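Shikimate dehydrogenase (NADP(+)) (PDB 5DZS) probably catalyses the reversible NADPH-linked reduction of 3-dehydroshikimate to shikimate, a step on the pathway to chorismate and the aromatic amino acids. Local coordinates at residues Val15-Ile26 with Val259-Phe268; Val190-Ile200 with Asn212-Gly222. All coordinates share one frame; numbering follows the deposited sequence.

Contact 1 (Val15-Ile26 with Val259-Phe268); sequences VSPQIHKRVFEI and VIYNELKLEF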
loop_
_atom_site.group_PDB
_atom_site.type_symbol
_atom_site.label_atom_id
_atom_site.label_comp_id
_atom_site.label_asym_id
_atom_site.label_seq_id
_atom_site.Cartn_x
_atom_site.Cartn_y
_atom_site.Cartn_z
ATOM N N VAL B 15 -18.472 15.296 -5.698
ATOM C CA VAL B 15 -17.560 15.510 -6.830
ATOM C C VAL B 15 -16.627 14.293 -6.971
ATOM O O VAL B 15 -15.811 14.256 -7.881
ATOM C CB VAL B 15 -16.716 16.797 -6.717
ATOM C CG1 VAL B 15 -17.634 18.008 -6.667
ATOM C CG2 VAL B 15 -15.783 16.769 -5.522
ATOM N N SER B 16 -16.725 13.305 -6.083
ATOM C CA SER B 16 -15.822 12.142 -6.179
ATOM C C SER B 16 -15.901 11.376 -7.497
ATOM O O SER B 16 -14.867 10.977 -8.027
ATOM C CB SER B 16 -15.989 11.190 -4.983
ATOM O OG SER B 16 -15.480 11.834 -3.825
ATOM N N PRO B 17 -17.101 11.135 -8.038
ATOM C CA PRO B 17 -17.088 10.415 -9.299
ATOM C C PRO B 17 -16.318 11.158 -10.407
ATOM O O PRO B 17 -15.594 10.526 -11.152
ATOM C CB PRO B 17 -18.580 10.243 -9.632
ATOM C CG PRO B 17 -19.251 10.250 -8.286
ATOM C CD PRO B 17 -18.476 11.279 -7.503
ATOM N N GLN B 18 -16.417 12.482 -10.461
ATOM C CA GLN B 18 -15.693 13.261 -11.467
ATOM C C GLN B 18 -14.181 13.186 -11.231
ATOM O O GLN B 18 -13.408 13.045 -12.180
ATOM C CB GLN B 18 -16.152 14.721 -11.455
ATOM C CG GLN B 18 -15.491 15.560 -12.539
ATOM C CD GLN B 18 -15.912 17.022 -12.535
ATOM O OE1 GLN B 18 -16.510 17.515 -11.576
ATOM N NE2 GLN B 18 -15.584 17.728 -13.617
ATOM N N ILE B 19 -13.742 13.298 -9.971
ATOM C CA ILE B 19 -12.330 13.200 -9.670
ATOM C C ILE B 19 -11.791 11.848 -10.107
ATOM O O ILE B 19 -10.762 11.761 -10.782
ATOM C CB ILE B 19 -12.040 13.414 -8.153
ATOM C CG1 ILE B 19 -12.380 14.859 -7.744
ATOM C CG2 ILE B 19 -10.592 13.048 -7.837
ATOM C CD1 ILE B 19 -12.286 15.122 -6.245
ATOM N N HIS B 20 -12.445 10.758 -9.685
ATOM C CA HIS B 20 -11.986 9.426 -10.059
ATOM C C HIS B 20 -11.972 9.201 -11.571
ATOM O O HIS B 20 -11.059 8.565 -12.079
ATOM C CB HIS B 20 -12.777 8.332 -9.322
ATOM C CG HIS B 20 -12.427 8.224 -7.869
ATOM N ND1 HIS B 20 -11.404 7.435 -7.411
ATOM C CD2 HIS B 20 -12.971 8.802 -6.777
ATOM C CE1 HIS B 20 -11.330 7.521 -6.099
ATOM N NE2 HIS B 20 -12.278 8.340 -5.683
ATOM N N LYS B 21 -12.977 9.724 -12.273
ATOM C CA LYS B 21 -13.009 9.659 -13.749
ATOM C C LYS B 21 -11.739 10.274 -14.317
ATOM O O LYS B 21 -11.085 9.680 -15.163
ATOM C CB LYS B 21 -14.225 10.385 -14.310
ATOM C CG LYS B 21 -14.256 10.418 -15.840
ATOM C CD LYS B 21 -15.495 11.140 -16.358
ATOM C CE LYS B 21 -15.620 11.087 -17.872
ATOM N NZ LYS B 21 -15.706 9.712 -18.421
ATOM N N ARG B 22 -11.392 11.470 -13.846
ATOM C CA ARG B 22 -10.183 12.147 -14.303
ATOM C C ARG B 22 -8.914 11.354 -14.018
ATOM O O ARG B 22 -8.002 11.312 -14.845
ATOM C CB ARG B 22 -10.106 13.547 -13.694
ATOM C CG ARG B 22 -11.064 14.539 -14.321
ATOM C CD ARG B 22 -10.657 14.807 -15.766
ATOM N NE ARG B 22 -11.483 15.806 -16.432
ATOM C CZ ARG B 22 -11.237 17.107 -16.420
ATOM N NH1 ARG B 22 -12.047 17.929 -17.076
ATOM N NH2 ARG B 22 -10.184 17.591 -15.765
ATOM N N VAL B 23 -8.846 10.708 -12.851
ATOM C CA VAL B 23 -7.665 9.923 -12.515
ATOM C C VAL B 23 -7.537 8.726 -13.442
ATOM O O VAL B 23 -6.453 8.460 -13.997
ATOM C CB VAL B 23 -7.677 9.455 -11.046
ATOM C CG1 VAL B 23 -6.412 8.663 -10.746
ATOM C CG2 VAL B 23 -7.742 10.643 -10.140
ATOM N N PHE B 24 -8.653 8.026 -13.691
ATOM C CA PHE B 24 -8.628 6.903 -14.620
ATOM C C PHE B 24 -8.203 7.374 -16.008
ATOM O O PHE B 24 -7.421 6.706 -16.704
ATOM C CB PHE B 24 -9.994 6.191 -14.782
ATOM C CG PHE B 24 -10.513 5.531 -13.538
ATOM C CD1 PHE B 24 -9.685 4.774 -12.720
ATOM C CD2 PHE B 24 -11.888 5.570 -13.245
ATOM C CE1 PHE B 24 -10.178 4.124 -11.595
ATOM C CE2 PHE B 24 -12.376 4.941 -12.125
ATOM C CZ PHE B 24 -11.538 4.218 -11.290
ATOM N N GLU B 25 -8.678 8.543 -16.413
ATOM C CA GLU B 25 -8.335 9.040 -17.751
ATOM C C GLU B 25 -6.856 9.354 -17.880
ATOM O O GLU B 25 -6.214 9.004 -18.887
ATOM C CB GLU B 25 -9.128 10.301 -18.100
ATOM C CG GLU B 25 -10.590 10.050 -18.379
ATOM C CD GLU B 25 -11.415 11.319 -18.535
ATOM O OE1 GLU B 25 -10.927 12.432 -18.247
ATOM O OE2 GLU B 25 -12.576 11.198 -18.972
ATOM N N ILE B 26 -6.303 10.046 -16.895
ATOM C CA ILE B 26 -4.912 10.418 -16.965
ATOM C C ILE B 26 -3.988 9.197 -16.951
ATOM O O ILE B 26 -2.965 9.179 -17.666
ATOM C CB ILE B 26 -4.565 11.431 -15.863
ATOM C CG1 ILE B 26 -5.396 12.700 -16.074
ATOM C CG2 ILE B 26 -3.085 11.750 -15.878
ATOM C CD1 ILE B 26 -5.071 13.820 -15.111
ATOM N N VAL B 259 -1.933 18.430 -11.113
ATOM C CA VAL B 259 -2.517 18.547 -12.451
ATOM C C VAL B 259 -4.035 18.397 -12.342
ATOM O O VAL B 259 -4.803 19.213 -12.854
ATOM C CB VAL B 259 -1.922 17.503 -13.429
ATOM C CG1 VAL B 259 -2.658 17.521 -14.752
ATOM C CG2 VAL B 259 -0.440 17.781 -13.654
ATOM N N ILE B 260 -4.482 17.377 -11.632
ATOM C CA ILE B 260 -5.902 17.158 -11.508
ATOM C C ILE B 260 -6.626 18.233 -10.718
ATOM O O ILE B 260 -7.723 18.667 -11.096
ATOM C CB ILE B 260 -6.173 15.777 -10.906
ATOM C CG1 ILE B 260 -5.701 14.705 -11.893
ATOM C CG2 ILE B 260 -7.656 15.646 -10.544
ATOM C CD1 ILE B 260 -5.824 13.286 -11.381
ATOM N N TYR B 261 -6.037 18.650 -9.598
ATOM C CA TYR B 261 -6.617 19.684 -8.773
ATOM C C TYR B 261 -6.761 21.015 -9.525
ATOM O O TYR B 261 -7.808 21.640 -9.467
ATOM C CB TYR B 261 -5.740 19.896 -7.529
ATOM C CG TYR B 261 -6.074 21.125 -6.694
ATOM C CD1 TYR B 261 -7.194 21.156 -5.874
ATOM C CD2 TYR B 261 -5.249 22.252 -6.703
ATOM C CE1 TYR B 261 -7.493 22.261 -5.101
ATOM C CE2 TYR B 261 -5.551 23.368 -5.929
ATOM C CZ TYR B 261 -6.675 23.360 -5.127
ATOM O OH TYR B 261 -7.001 24.464 -4.347
ATOM N N ASN B 262 -5.709 21.440 -10.212
ATOM C CA ASN B 262 -5.770 22.705 -10.949
ATOM C C ASN B 262 -6.774 22.661 -12.091
ATOM O O ASN B 262 -7.486 23.645 -12.344
ATOM C CB ASN B 262 -4.381 23.108 -11.458
ATOM C CG ASN B 262 -3.425 23.462 -10.328
ATOM O OD1 ASN B 262 -3.811 24.071 -9.332
ATOM N ND2 ASN B 262 -2.163 23.092 -10.491
ATOM N N GLU B 263 -6.834 21.534 -12.801
ATOM C CA GLU B 263 -7.777 21.415 -13.906
ATOM C C GLU B 263 -9.206 21.395 -13.371
ATOM O O GLU B 263 -10.095 22.020 -13.955
ATOM C CB GLU B 263 -7.451 20.207 -14.809
ATOM C CG GLU B 263 -6.172 20.410 -15.629
ATOM C CD GLU B 263 -5.868 19.263 -16.578
ATOM O OE1 GLU B 263 -6.658 18.286 -16.597
ATOM O OE2 GLU B 263 -4.836 19.345 -17.298
ATOM N N LEU B 264 -9.433 20.717 -12.249
ATOM C CA LEU B 264 -10.780 20.657 -11.663
ATOM C C LEU B 264 -11.211 21.969 -11.038
ATOM O O LEU B 264 -12.376 22.362 -11.145
ATOM C CB LEU B 264 -10.866 19.550 -10.608
ATOM C CG LEU B 264 -10.934 18.128 -11.124
ATOM C CD1 LEU B 264 -10.825 17.183 -9.937
ATOM C CD2 LEU B 264 -12.226 17.893 -11.894
ATOM N N LYS B 265 -10.266 22.655 -10.405
ATOM C CA LYS B 265 -10.530 23.933 -9.748
ATOM C C LYS B 265 -11.051 24.991 -10.737
ATOM O O LYS B 265 -11.690 25.961 -10.328
ATOM C CB LYS B 265 -9.262 24.378 -9.015
ATOM C CG LYS B 265 -9.331 25.673 -8.234
ATOM C CD LYS B 265 -8.269 25.641 -7.141
ATOM C CE LYS B 265 -7.912 27.016 -6.609
ATOM N NZ LYS B 265 -7.062 27.762 -7.576
ATOM N N LEU B 266 -10.787 24.789 -12.031
ATOM C CA LEU B 266 -11.295 25.683 -13.082
ATOM C C LEU B 266 -12.679 25.232 -13.572
ATOM O O LEU B 266 -13.586 26.048 -13.732
ATOM C CB LEU B 266 -10.341 25.718 -14.275
ATOM C CG LEU B 266 -8.922 26.226 -14.036
ATOM C CD1 LEU B 266 -8.104 26.072 -15.311
ATOM C CD2 LEU B 266 -8.919 27.671 -13.556
ATOM N N GLU B 267 -12.824 23.927 -13.809
ATOM C CA GLU B 267 -14.077 23.337 -14.316
ATOM C C GLU B 267 -15.317 23.738 -13.531
ATOM O O GLU B 267 -16.378 23.944 -14.115
ATOM C CB GLU B 267 -13.977 21.814 -14.334
ATOM C CG GLU B 267 -12.916 21.279 -15.274
ATOM C CD GLU B 267 -12.393 19.931 -14.836
ATOM O OE1 GLU B 267 -13.211 19.026 -14.555
ATOM O OE2 GLU B 267 -11.154 19.768 -14.794
ATOM N N PHE B 268 -15.193 23.828 -12.211
ATOM C CA PHE B 268 -16.321 24.231 -11.378
ATOM C C PHE B 268 -16.524 25.744 -11.471
ATOM O O PHE B 268 -17.660 26.220 -11.526
ATOM C CB PHE B 268 -16.118 23.791 -9.926
ATOM C CG PHE B 268 -15.978 22.300 -9.757
ATOM C CD1 PHE B 268 -17.079 21.466 -9.895
ATOM C CD2 PHE B 268 -14.751 21.732 -9.442
ATOM C CE1 PHE B 268 -16.953 20.095 -9.739
ATOM C CE2 PHE B 268 -14.619 20.361 -9.280
ATOM C CZ PHE B 268 -15.721 19.542 -9.428
#
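I260 pushes its CD1 branch between two side chains of helix 16-26. V23 crosses it at about a right angle, with CG2 3.5 Å from I260 CD1, a tight fit for two carbons. I26 slides past in the opposite direction and brings its CD1 to 3.4 Å from I260 CG1. One turn on, L264 forks. Its CD1 meets I19 CG1 at 3.6 Å, and its CD2 lies 3.8 Å from Q18 NE2. Outside this apolar seam R22 reaches across, its chain folding back at chi2 to bring the guanidinium to the carboxylate of E267. In one of R22's two conformers NH2 forms a salt bridge with E267 OE2, its hydrogen bond weak and bent to 120°. E267 is poorly ordered, so the very short 2.6 Å between R22 NH2 and E267 OE2 is doubtful. E263 adds a longer ionic contact, and E25 of R22's own helix another long one. Q18, fully extended, carries its amide to E267 and F268, where OE1 approaches the edge carbon CZ of the poorly ordered F268 ring. V15 CG1 meets the same carbon, and Y211 packs edge-to-face with F268. The two helices cross with their directions 131° apart, antiparallel in sense but steeply inclined. With helix 233-248 beneath I19 and I260, this is the C-terminal helical return onto the substrate-binding domain seen in shikimate dehydrogenases, at a helix start that holds the predicted shikimate-binding residues V15 and S16.

Contact 2 (Val190-Ile200 with Asn212-Gly222); sequences VGISPVSKSII and NPGETEFLRIG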
loop_
_atom_site.group_PDB
_atom_site.type_symbol
_atom_site.label_atom_id
_atom_site.label_comp_id
_atom_site.label_asym_id
_atom_site.label_seq_id
_atom_site.Cartn_x
_atom_site.Cartn_y
_atom_site.Cartn_z
ATOM N N VAL B 190 -26.121 26.201 1.642
ATOM C CA VAL B 190 -24.752 26.712 1.557
ATOM C C VAL B 190 -24.586 28.041 2.307
ATOM O O VAL B 190 -23.463 28.525 2.474
ATOM C CB VAL B 190 -24.295 26.888 0.088
ATOM C CG1 VAL B 190 -24.414 25.568 -0.660
ATOM C CG2 VAL B 190 -25.091 27.981 -0.622
ATOM N N GLY B 191 -25.702 28.622 2.754
ATOM C CA GLY B 191 -25.682 29.889 3.483
ATOM C C GLY B 191 -25.659 29.753 4.998
ATOM O O GLY B 191 -25.845 30.743 5.704
ATOM N N ILE B 192 -25.435 28.534 5.499
ATOM C CA ILE B 192 -25.367 28.275 6.945
ATOM C C ILE B 192 -24.003 27.733 7.368
ATOM O O ILE B 192 -23.461 26.821 6.745
ATOM C CB ILE B 192 -26.461 27.291 7.406
ATOM C CG1 ILE B 192 -27.833 27.958 7.278
ATOM C CG2 ILE B 192 -26.229 26.860 8.854
ATOM C CD1 ILE B 192 -28.999 27.087 7.688
ATOM N N SER B 193 -23.484 28.308 8.448
ATOM C CA SER B 193 -22.201 27.946 9.022
ATOM C C SER B 193 -22.407 27.187 10.327
ATOM O O SER B 193 -23.326 27.488 11.077
ATOM C CB SER B 193 -21.399 29.220 9.297
ATOM O OG SER B 193 -20.258 28.953 10.088
ATOM N N PRO B 194 -21.542 26.207 10.620
ATOM C CA PRO B 194 -21.673 25.455 11.876
ATOM C C PRO B 194 -21.413 26.315 13.119
ATOM O O PRO B 194 -21.787 25.923 14.228
ATOM C CB PRO B 194 -20.595 24.372 11.758
ATOM C CG PRO B 194 -19.617 24.910 10.777
ATOM C CD PRO B 194 -20.403 25.737 9.812
ATOM N N VAL B 195 -20.763 27.462 12.927
ATOM C CA VAL B 195 -20.473 28.377 14.021
ATOM C C VAL B 195 -20.732 29.810 13.602
ATOM O O VAL B 195 -20.646 30.161 12.422
ATOM C CB VAL B 195 -19.018 28.258 14.518
ATOM C CG1 VAL B 195 -18.806 26.922 15.211
ATOM C CG2 VAL B 195 -18.022 28.460 13.380
ATOM N N SER B 196 -21.041 30.632 14.591
ATOM C CA SER B 196 -21.325 32.027 14.368
ATOM C C SER B 196 -20.075 32.831 14.041
ATOM O O SER B 196 -18.944 32.419 14.317
ATOM C CB SER B 196 -21.961 32.623 15.621
ATOM O OG SER B 196 -21.059 32.535 16.715
ATOM N N LYS B 197 -20.317 34.004 13.477
ATOM C CA LYS B 197 -19.282 34.963 13.131
ATOM C C LYS B 197 -18.440 35.317 14.366
ATOM O O LYS B 197 -17.231 35.510 14.266
ATOM C CB LYS B 197 -19.953 36.225 12.570
ATOM C CG LYS B 197 -18.998 37.243 11.980
ATOM C CD LYS B 197 -19.696 38.484 11.440
ATOM C CE LYS B 197 -20.351 39.306 12.543
ATOM N NZ LYS B 197 -20.877 40.606 12.039
ATOM N N SER B 198 -19.096 35.400 15.527
ATOM C CA SER B 198 -18.425 35.726 16.794
ATOM C C SER B 198 -17.377 34.692 17.201
ATOM O O SER B 198 -16.360 35.038 17.811
ATOM C CB SER B 198 -19.452 35.864 17.912
ATOM O OG SER B 198 -20.375 36.892 17.617
ATOM N N ILE B 199 -17.643 33.422 16.895
ATOM C CA ILE B 199 -16.690 32.347 17.192
ATOM C C ILE B 199 -15.582 32.371 16.139
ATOM O O ILE B 199 -14.400 32.258 16.469
ATOM C CB ILE B 199 -17.374 30.961 17.232
ATOM C CG1 ILE B 199 -18.256 30.846 18.484
ATOM C CG2 ILE B 199 -16.333 29.828 17.210
ATOM C CD1 ILE B 199 -19.124 29.600 18.518
ATOM N N ILE B 200 -15.962 32.546 14.876
ATOM C CA ILE B 200 -14.982 32.602 13.788
ATOM C C ILE B 200 -13.987 33.734 14.009
ATOM O O ILE B 200 -12.808 33.622 13.688
ATOM C CB ILE B 200 -15.659 32.758 12.411
ATOM C CG1 ILE B 200 -16.449 31.482 12.092
ATOM C CG2 ILE B 200 -14.611 33.002 11.332
ATOM C CD1 ILE B 200 -17.243 31.523 10.803
ATOM N N ASN B 212 -17.625 22.807 -1.997
ATOM C CA ASN B 212 -18.763 23.135 -2.829
ATOM C C ASN B 212 -18.348 24.288 -3.747
ATOM O O ASN B 212 -17.792 25.293 -3.288
ATOM C CB ASN B 212 -20.012 23.469 -2.002
ATOM C CG ASN B 212 -19.807 24.639 -1.067
ATOM O OD1 ASN B 212 -18.677 25.040 -0.786
ATOM N ND2 ASN B 212 -20.908 25.189 -0.565
ATOM N N PRO B 213 -18.557 24.120 -5.059
ATOM C CA PRO B 213 -18.214 25.167 -6.012
ATOM C C PRO B 213 -18.673 26.572 -5.601
ATOM O O PRO B 213 -17.970 27.542 -5.871
ATOM C CB PRO B 213 -18.938 24.717 -7.280
ATOM C CG PRO B 213 -18.920 23.225 -7.201
ATOM C CD PRO B 213 -18.946 22.867 -5.735
ATOM N N GLY B 214 -19.826 26.672 -4.937
ATOM C CA GLY B 214 -20.382 27.974 -4.523
ATOM C C GLY B 214 -19.819 28.594 -3.248
ATOM O O GLY B 214 -20.255 29.677 -2.835
ATOM N N GLU B 215 -18.863 27.906 -2.622
ATOM C CA GLU B 215 -18.204 28.365 -1.392
ATOM C C GLU B 215 -19.113 28.317 -0.164
ATOM O O GLU B 215 -20.229 28.841 -0.169
ATOM C CB GLU B 215 -17.620 29.773 -1.551
ATOM C CG GLU B 215 -16.754 30.185 -0.371
ATOM C CD GLU B 215 -16.012 31.475 -0.617
ATOM O OE1 GLU B 215 -16.564 32.361 -1.302
ATOM O OE2 GLU B 215 -14.878 31.606 -0.111
ATOM N N THR B 216 -18.606 27.704 0.902
ATOM C CA THR B 216 -19.358 27.566 2.142
ATOM C C THR B 216 -19.477 28.891 2.896
ATOM O O THR B 216 -18.613 29.767 2.789
ATOM C CB THR B 216 -18.681 26.554 3.082
ATOM O OG1 THR B 216 -17.392 27.052 3.461
ATOM C CG2 THR B 216 -18.542 25.202 2.406
ATOM N N GLU B 217 -20.549 29.031 3.670
ATOM C CA GLU B 217 -20.754 30.229 4.465
ATOM C C GLU B 217 -19.623 30.361 5.487
ATOM O O GLU B 217 -19.158 31.458 5.777
ATOM C CB GLU B 217 -22.113 30.171 5.169
ATOM C CG GLU B 217 -22.467 31.405 5.986
ATOM C CD GLU B 217 -22.651 32.665 5.150
ATOM O OE1 GLU B 217 -22.592 32.581 3.910
ATOM O OE2 GLU B 217 -22.872 33.746 5.735
ATOM N N PHE B 218 -19.191 29.223 6.022
ATOM C CA PHE B 218 -18.092 29.164 6.990
ATOM C C PHE B 218 -16.866 29.896 6.440
ATOM O O PHE B 218 -16.349 30.815 7.075
ATOM C CB PHE B 218 -17.808 27.686 7.297
ATOM C CG PHE B 218 -16.652 27.428 8.231
ATOM C CD1 PHE B 218 -16.711 27.783 9.560
ATOM C CD2 PHE B 218 -15.551 26.694 7.792
ATOM C CE1 PHE B 218 -15.659 27.506 10.422
ATOM C CE2 PHE B 218 -14.501 26.399 8.651
ATOM C CZ PHE B 218 -14.551 26.810 9.966
ATOM N N LEU B 219 -16.418 29.504 5.247
ATOM C CA LEU B 219 -15.249 30.152 4.629
ATOM C C LEU B 219 -15.576 31.532 4.081
ATOM O O LEU B 219 -14.713 32.406 4.036
ATOM C CB LEU B 219 -14.655 29.281 3.518
ATOM C CG LEU B 219 -14.139 27.918 3.972
ATOM C CD1 LEU B 219 -13.438 27.211 2.817
ATOM C CD2 LEU B 219 -13.211 28.070 5.168
ATOM N N ARG B 220 -16.822 31.719 3.662
ATOM C CA ARG B 220 -17.251 33.003 3.148
ATOM C C ARG B 220 -17.203 34.021 4.292
ATOM O O ARG B 220 -16.771 35.153 4.092
ATOM C CB ARG B 220 -18.621 32.869 2.475
ATOM C CG ARG B 220 -19.236 34.153 1.935
ATOM C CD ARG B 220 -20.045 33.886 0.660
ATOM N NE ARG B 220 -20.756 32.598 0.667
ATOM C CZ ARG B 220 -22.080 32.439 0.726
ATOM N NH1 ARG B 220 -22.594 31.212 0.725
ATOM N NH2 ARG B 220 -22.899 33.489 0.793
ATOM N N ILE B 221 -17.586 33.600 5.501
ATOM C CA ILE B 221 -17.504 34.485 6.679
ATOM C C ILE B 221 -16.037 34.740 7.048
ATOM O O ILE B 221 -15.676 35.847 7.444
ATOM C CB ILE B 221 -18.247 33.903 7.910
ATOM C CG1 ILE B 221 -19.760 33.876 7.663
ATOM C CG2 ILE B 221 -17.973 34.746 9.163
ATOM C CD1 ILE B 221 -20.541 33.112 8.716
ATOM N N GLY B 222 -15.203 33.710 6.925
ATOM C CA GLY B 222 -13.781 33.829 7.248
ATOM C C GLY B 222 -13.044 34.778 6.323
ATOM O O GLY B 222 -12.244 35.599 6.770
HETATM O O HOH W 1 -20.719 26.734 6.079
#
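The F218 ring is met near its plane by S193 and V195: S193 OG approaches CD1 at the edge, and V195 CG2 comes to 3.9 Å from F218 CE1. I200 CD1 reaches the ring obliquely, as does P194 CD, which is 4.1 Å from F218 CB. The other flat group, the R220 guanidinium, carries E217 OE1 over the centre of one face, 3.1 Å above the plane; the attraction is one of charge, since no N-H points at that oxygen. In E217, chi1 (-177°) lays CG 3.5 Å from G191 O, and the bend at chi2 (65°) then turns the carboxylate over the guanidinium. These groups belong to the nucleotide-binding domain, where F218 packs on strands 177-180 and 205-208 of the parallel sheet. T216 is the N-cap of helix 217-224; its OG1 accepts from L219 N and also bonds to D208. The loop 190-196 passes along the first turn of that helix. V190 O takes a weak bond from E217 N, and a water bridges I192 O to F218 N. With chi1 at 169° the S193 hydroxyl swings away from its own amide and donates to a lone pair of V195 O, at 2.7 Å from S193 OG. Farther along, I200 CD1 lies 3.7 Å from I221 CG2. K197 CG touches that same methyl.

From the N terminus the chain enters contact 1 almost at once, with helix 16-26, and returns to it only with 259-268, so this pairing closes a loop of more than two hundred residues. Contact 2 is nested inside that loop: 190-200 and 212-222 have only eleven residues between them, strand 205-208 among these. The larger closure brings the C-terminal helix back onto the substrate-binding domain, whereas the smaller one is local to the parallel sheet of the nucleotide-binding domain. Their centres are about 25 Å apart, yet they meet where F268 CD1 packs 3.7 Å from P213 CG, beside Y211, a predicted shikimate-binding residue.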